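Local coordinates for protein fructose 1-phosphate kinase (Staphylococcus aureus, PDB 2JG5) that probably phosphorylates fructose 1-phosphate to fructose 1,6-bisphosphate at the expense of ATP, as a member of the pfkB family of carbohydrate kinases, at residues G60-P63 / G64-I67. Numbering follows the deposited sequence.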
ATOM      1  N   GLY A  60      -1.583 -11.890  -6.280  1.00 31.21           N
ATOM      2  CA  GLY A  60      -2.873 -11.984  -5.627  1.00 31.04           C
ATOM      3  C   GLY A  60      -3.396 -10.636  -5.182  1.00 30.96           C
ATOM      4  O   GLY A  60      -2.626  -9.702  -4.944  1.00 30.54           O
ATOM      5  N   GLY A  61      -4.719 -10.560  -5.070  1.00 30.93           N
ATOM      6  CA  GLY A  61      -5.416  -9.354  -4.685  1.00 31.09           C
ATOM      7  C   GLY A  61      -5.219  -8.229  -5.676  1.00 31.35           C
ATOM      8  O   GLY A  61      -4.864  -8.447  -6.843  1.00 31.08           O
ATOM      9  N   PHE A  62      -5.442  -7.014  -5.198  1.00 31.53           N
ATOM     10  CA  PHE A  62      -5.294  -5.842  -6.035  1.00 31.79           C
ATOM     11  C   PHE A  62      -3.833  -5.378  -6.149  1.00 31.60           C
ATOM     12  O   PHE A  62      -3.430  -4.868  -7.195  1.00 31.41           O
ATOM     13  CB  PHE A  62      -6.253  -4.751  -5.582  1.00 32.08           C
ATOM     14  CG  PHE A  62      -7.710  -5.101  -5.810  1.00 33.40           C
ATOM     15  CD1 PHE A  62      -8.258  -5.086  -7.102  1.00 34.25           C
ATOM     16  CD2 PHE A  62      -8.537  -5.444  -4.742  1.00 33.98           C
ATOM     17  CE1 PHE A  62      -9.605  -5.405  -7.321  1.00 33.57           C
ATOM     18  CE2 PHE A  62      -9.879  -5.764  -4.954  1.00 33.90           C
ATOM     19  CZ  PHE A  62     -10.412  -5.743  -6.250  1.00 33.32           C
ATOM     20  N   PRO A  63      -3.026  -5.576  -5.089  1.00 31.47           N
ATOM     21  CA  PRO A  63      -1.588  -5.482  -5.290  1.00 31.35           C
ATOM     22  C   PRO A  63      -1.102  -6.363  -6.437  1.00 31.32           C
ATOM     23  O   PRO A  63      -0.132  -6.009  -7.105  1.00 31.78           O
ATOM     24  CB  PRO A  63      -1.026  -6.002  -3.966  1.00 31.40           C
ATOM     25  CG  PRO A  63      -2.040  -5.622  -2.978  1.00 31.40           C
ATOM     26  CD  PRO A  63      -3.350  -5.854  -3.676  1.00 31.63           C
ATOM     27  N   GLY A  64      -1.781  -7.492  -6.662  1.00 31.14           N
ATOM     28  CA  GLY A  64      -1.436  -8.421  -7.742  1.00 30.68           C
ATOM     29  C   GLY A  64      -1.742  -7.823  -9.100  1.00 30.37           C
ATOM     30  O   GLY A  64      -0.886  -7.806  -9.985  1.00 30.09           O
ATOM     31  N   LYS A  65      -2.970  -7.324  -9.240  1.00 30.17           N
ATOM     32  CA  LYS A  65      -3.432  -6.636 -10.432  1.00 30.10           C
ATOM     33  C   LYS A  65      -2.512  -5.475 -10.815  1.00 29.88           C
ATOM     34  O   LYS A  65      -2.171  -5.310 -11.987  1.00 29.90           O
ATOM     35  CB  LYS A  65      -4.867  -6.123 -10.228  1.00 30.57           C
ATOM     36  CG  LYS A  65      -5.894  -7.188  -9.812  1.00 32.15           C
ATOM     37  CD  LYS A  65      -6.215  -8.160 -10.951  1.00 35.19           C
ATOM     38  CE  LYS A  65      -7.497  -8.957 -10.680  1.00 37.31           C
ATOM     39  NZ  LYS A  65      -8.196  -9.344 -11.962  1.00 36.91           N
ATOM     40  N   PHE A  66      -2.109  -4.677  -9.829  1.00 29.62           N
ATOM     41  CA  PHE A  66      -1.211  -3.546 -10.077  1.00 29.71           C
ATOM     42  C   PHE A  66       0.059  -3.960 -10.822  1.00 30.03           C
ATOM     43  O   PHE A  66       0.500  -3.276 -11.755  1.00 29.78           O
ATOM     44  CB  PHE A  66      -0.827  -2.856  -8.764  1.00 29.37           C
ATOM     45  CG  PHE A  66       0.235  -1.793  -8.925  1.00 28.98           C
ATOM     46  CD1 PHE A  66      -0.116  -0.480  -9.211  1.00 28.04           C
ATOM     47  CD2 PHE A  66       1.588  -2.112  -8.797  1.00 28.74           C
ATOM     48  CE1 PHE A  66       0.862   0.504  -9.366  1.00 28.48           C
ATOM     49  CE2 PHE A  66       2.574  -1.132  -8.949  1.00 28.88           C
ATOM     50  CZ  PHE A  66       2.207   0.177  -9.229  1.00 28.50           C
ATOM     51  N   ILE A  67       0.645  -5.071 -10.382  1.00 30.10           N
ATOM     52  CA  ILE A  67       1.846  -5.610 -11.000  1.00 30.56           C
ATOM     53  C   ILE A  67       1.592  -6.051 -12.447  1.00 30.74           C
ATOM     54  O   ILE A  67       2.415  -5.787 -13.343  1.00 31.04           O
ATOM     55  CB  ILE A  67       2.426  -6.757 -10.157  1.00 30.60           C
ATOM     56  CG1 ILE A  67       2.968  -6.189  -8.838  1.00 30.74           C
ATOM     57  CG2 ILE A  67       3.509  -7.506 -10.931  1.00 30.45           C
ATOM     58  CD1 ILE A  67       3.731  -7.191  -7.998  1.00 31.65           C
TER
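Lys65 lies one turn beyond Gly61 and Phe62 and touches both. Its N is hydrogen-bonded to Gly61 O at 3.3 Å, with a nearly straight N-H (160°). The side chain then runs back over the same residues: CB rests 3.6 Å from Phe62 O, and CG, set beside its own backbone N (chi1 -55°), comes within 3.4 Å of Gly61 O. CG also meets the Phe62 ring obliquely, 4.2 Å from CD1. A bend at chi2 then turns CD away, and CE and NZ lead off from the first turn. Phe66 N makes the next bond to Phe62 O at 3.0 Å, while Ile67 N reaches Pro63 O in a long, weak one. Pro63 O is also touched by Phe66 CB and by Ile67 CG1. Gly64 N is shared weakly between Gly60 O and Gly61 O. Gly64 packs close against the backbone of Gly60 and Gly61, with no side chain between; Gly61, at positive phi, makes the turn into the helix. Pro63, which has no N-H to give, fits in the first turn, where none is called for; its ring packs on Ile11, Asp86 and Thr87. Phe66 meets Phe62 of the second subunit, ring planes about 65° apart, so the dimer interface reaches this helix. N-H to C=O bonds four residues back, from Lys65 to Gly61 and Phe66 to Phe62, mark the first turn of an alpha-helix, here helix 61-73, the crossover from strand 58-59 to strand 77-82 in a beta-alpha-beta unit of the ribokinase-like fold.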